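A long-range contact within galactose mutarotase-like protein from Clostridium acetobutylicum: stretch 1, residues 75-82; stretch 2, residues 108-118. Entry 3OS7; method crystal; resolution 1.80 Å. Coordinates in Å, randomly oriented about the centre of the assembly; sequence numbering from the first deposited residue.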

# COMPACT_ATOMS: atom_id res chain seq x y z
N PRO A 75 -0.28 4.80 -1.27
CA PRO A 75 0.19 5.50 -0.07
C PRO A 75 1.00 4.60 0.84
O PRO A 75 0.47 3.65 1.41
N VAL A 76 2.27 4.93 1.04
CA VAL A 76 3.11 4.13 1.93
C VAL A 76 2.87 4.47 3.41
O VAL A 76 2.85 5.62 3.81
N LEU A 77 2.74 3.42 4.23
CA LEU A 77 2.35 3.58 5.63
C LEU A 77 3.47 3.12 6.55
O LEU A 77 4.07 2.06 6.32
N PHE A 78 3.70 3.88 7.61
CA PHE A 78 4.73 3.60 8.61
C PHE A 78 4.31 4.27 9.92
O PHE A 78 4.56 5.46 10.10
N PRO A 79 3.60 3.54 10.79
CA PRO A 79 3.16 2.16 10.68
C PRO A 79 1.84 2.10 9.89
O PRO A 79 1.09 3.07 9.92
N PRO A 80 1.54 0.97 9.25
CA PRO A 80 0.20 0.80 8.70
C PRO A 80 -0.83 0.64 9.81
O PRO A 80 -0.64 -0.11 10.74
N ASN A 81 -1.93 1.36 9.69
CA ASN A 81 -3.04 1.22 10.60
C ASN A 81 -2.69 1.66 12.02
O ASN A 81 -1.73 2.45 12.22
N ARG A 82 -3.41 1.13 13.01
CA ARG A 82 -3.47 1.70 14.36
C ARG A 82 -2.43 1.22 15.40
O ARG A 82 -2.02 0.06 15.42
N ILE A 108 -2.40 6.45 13.83
CA ILE A 108 -2.71 5.61 12.65
C ILE A 108 -1.91 6.07 11.43
O ILE A 108 -1.72 7.28 11.24
N HIS A 109 -1.39 5.09 10.67
CA HIS A 109 -0.85 5.26 9.31
C HIS A 109 0.50 5.96 9.11
O HIS A 109 1.18 5.74 8.10
N GLY A 110 0.90 6.80 10.05
CA GLY A 110 2.16 7.54 9.92
C GLY A 110 2.08 8.83 9.10
O GLY A 110 1.02 9.22 8.62
N PHE A 111 3.21 9.49 8.94
CA PHE A 111 3.27 10.80 8.28
C PHE A 111 4.00 10.77 6.95
O PHE A 111 3.95 11.74 6.20
N ILE A 112 4.70 9.68 6.63
CA ILE A 112 5.53 9.70 5.44
C ILE A 112 4.66 9.78 4.17
O ILE A 112 5.07 10.32 3.18
N LYS A 113 3.43 9.30 4.25
CA LYS A 113 2.48 9.41 3.14
C LYS A 113 2.08 10.87 2.84
O LYS A 113 1.60 11.15 1.76
N ASN A 114 2.21 11.74 3.84
CA ASN A 114 1.85 13.17 3.69
C ASN A 114 3.05 14.06 3.40
O ASN A 114 2.90 15.25 3.17
N SER A 115 4.24 13.48 3.42
CA SER A 115 5.49 14.26 3.47
C SER A 115 6.16 14.38 2.12
O SER A 115 5.82 13.67 1.19
N LYS A 116 7.10 15.32 2.00
CA LYS A 116 7.81 15.51 0.74
C LYS A 116 8.94 14.52 0.60
O LYS A 116 9.76 14.38 1.49
N TRP A 117 8.96 13.81 -0.53
CA TRP A 117 10.02 12.93 -0.89
C TRP A 117 10.81 13.59 -1.99
O TRP A 117 10.30 14.51 -2.65
N THR A 118 12.05 13.15 -2.20
CA THR A 118 12.89 13.71 -3.25
C THR A 118 13.20 12.64 -4.28
O THR A 118 13.22 11.46 -3.97

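Where two irregular segments pack without a continuous sheet, buried polar groups generally need partners, and this contact illustrates how backbone, side chains and water share that task. Direct backbone bonding is sparse. F78 N donates to H109 O (3.2 Å) and H109 N donates to N81 O (3.1 Å), the latter beside the antiparallel bridge pair R82 and I108.

Two waters link further backbone groups across the contact. Water 1 donates to V76 O and to H109 O, each at 2.9 Å, and accepts from K113 N at 3.0 Å; H109 O therefore serves both F78 N and the water. Water 2 repeats the device, donating to F78 O at 2.7 Å and accepting from F111 N at 2.9 Å. G110 permits close approach here: its CA lies 3.2 Å from F78 O, and a CB would clash with that oxygen.

Apolar side chains fill the space around this network. V76 (p) sets CG1 3.6 Å from W117 CZ2 and 3.9 Å from I112 CD1. I112 (p, t) points toward the first stretch, and its CD1 also meets F78 CB at 3.7 Å. W117 (m) points the same way while NE1 donates to I112 O at 3.0 Å, so its indole N-H is satisfied within its own stretch.

K113 (p, t, t, m) starts toward the partner, with CB 3.5 Å from V76 O and CD 3.8 Å from L77 CD2, but its end leads away: NZ donates to G110 O (2.8 Å) and N114 OD1 (2.9 Å). H109 (m) brings ND1 within 3.0 Å of N81 N, while its NE2 is satisfied elsewhere in the structure. N81 OD1 accepts from R82 N (2.8 Å) and R82 NH1 (2.9 Å), holding the guanidinium, over one face of which I108 (t, t) lays CD1, 3.7 Å from R82 CZ.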

# COMPACT_ATOMS: atom_id res chain seq x y z
CB PRO A 75 -1.11 5.91 0.63
CG PRO A 75 -2.23 5.49 -0.33
CD PRO A 75 -1.68 4.38 -1.13
CB VAL A 76 4.59 4.21 1.53
CG1 VAL A 76 5.14 5.59 1.76
CG2 VAL A 76 5.42 3.14 2.24
CB LEU A 77 1.12 2.74 5.93
CG LEU A 77 -0.05 2.87 4.99
CD1 LEU A 77 -1.17 1.89 5.34
CD2 LEU A 77 -0.58 4.35 5.01
CB PHE A 78 6.07 4.17 8.14
CG PHE A 78 7.26 3.91 9.08
CD1 PHE A 78 7.56 2.64 9.53
CD2 PHE A 78 8.11 4.95 9.44
CE1 PHE A 78 8.63 2.40 10.34
CE2 PHE A 78 9.20 4.73 10.25
CZ PHE A 78 9.47 3.45 10.72
CB PRO A 79 2.89 1.78 12.12
CG PRO A 79 2.38 3.05 12.74
CD PRO A 79 3.12 4.15 12.06
CB PRO A 80 0.32 -0.50 7.88
CG PRO A 80 1.33 -1.28 8.58
CD PRO A 80 2.31 -0.29 9.19
CB ASN A 81 -3.58 -0.21 10.52
CG ASN A 81 -5.09 -0.27 10.69
OD1 ASN A 81 -5.60 -0.10 11.79
ND2 ASN A 81 -5.80 -0.47 9.59
CB ARG A 82 -4.87 1.48 14.93
CG ARG A 82 -5.93 2.18 14.14
CD ARG A 82 -7.27 1.53 14.38
NE ARG A 82 -8.31 2.30 13.72
CZ ARG A 82 -8.72 2.10 12.48
NH1 ARG A 82 -8.23 1.11 11.74
NH2 ARG A 82 -9.66 2.88 11.99
CB ILE A 108 -4.23 5.63 12.34
CG1 ILE A 108 -4.64 4.49 11.42
CG2 ILE A 108 -4.64 6.97 11.74
CD1 ILE A 108 -6.19 4.38 11.13
CB HIS A 109 -1.89 5.88 8.38
CG HIS A 109 -3.08 5.01 8.13
ND1 HIS A 109 -3.00 3.63 8.06
CD2 HIS A 109 -4.37 5.34 7.88
CE1 HIS A 109 -4.22 3.15 7.82
NE2 HIS A 109 -5.06 4.16 7.71
CB PHE A 111 3.95 11.85 9.20
CG PHE A 111 5.31 11.44 9.65
CD1 PHE A 111 6.42 11.68 8.85
CD2 PHE A 111 5.48 10.78 10.85
CE1 PHE A 111 7.67 11.25 9.25
CE2 PHE A 111 6.72 10.33 11.24
CZ PHE A 111 7.84 10.58 10.45
CB ILE A 112 6.59 8.55 5.35
CG1 ILE A 112 5.95 7.18 5.28
CG2 ILE A 112 7.60 8.64 6.53
CD1 ILE A 112 7.01 6.05 5.14
CB LYS A 113 1.19 8.63 3.42
CG LYS A 113 0.37 9.12 4.61
CD LYS A 113 -0.82 8.15 4.91
CE LYS A 113 -1.82 8.81 5.78
NZ LYS A 113 -1.25 9.50 6.94
CB ASN A 114 1.20 13.69 4.97
CG ASN A 114 0.02 12.84 5.45
OD1 ASN A 114 0.19 11.97 6.30
ND2 ASN A 114 -1.18 13.11 4.93
CB SER A 115 6.44 13.60 4.47
OG SER A 115 5.89 13.73 5.76
CB LYS A 116 8.41 16.91 0.64
CG LYS A 116 7.39 18.02 0.69
CD LYS A 116 8.03 19.36 0.25
CE LYS A 116 7.16 20.52 0.69
NZ LYS A 116 7.62 21.81 0.08
CB TRP A 117 9.46 11.60 -1.37
CG TRP A 117 8.79 10.77 -0.32
CD1 TRP A 117 7.74 11.15 0.50
CD2 TRP A 117 8.99 9.37 -0.06
NE1 TRP A 117 7.35 10.10 1.29
CE2 TRP A 117 8.10 9.00 0.97
CE3 TRP A 117 9.88 8.42 -0.55
CZ2 TRP A 117 8.05 7.70 1.49
CZ3 TRP A 117 9.84 7.14 -0.02
CH2 TRP A 117 8.94 6.80 0.99
CB THR A 118 14.15 14.29 -2.68
OG1 THR A 118 14.86 13.30 -1.97
CG2 THR A 118 13.79 15.44 -1.70
O HOH W 1 2.75 7.21 6.23
O HOH W 2 5.58 7.81 9.26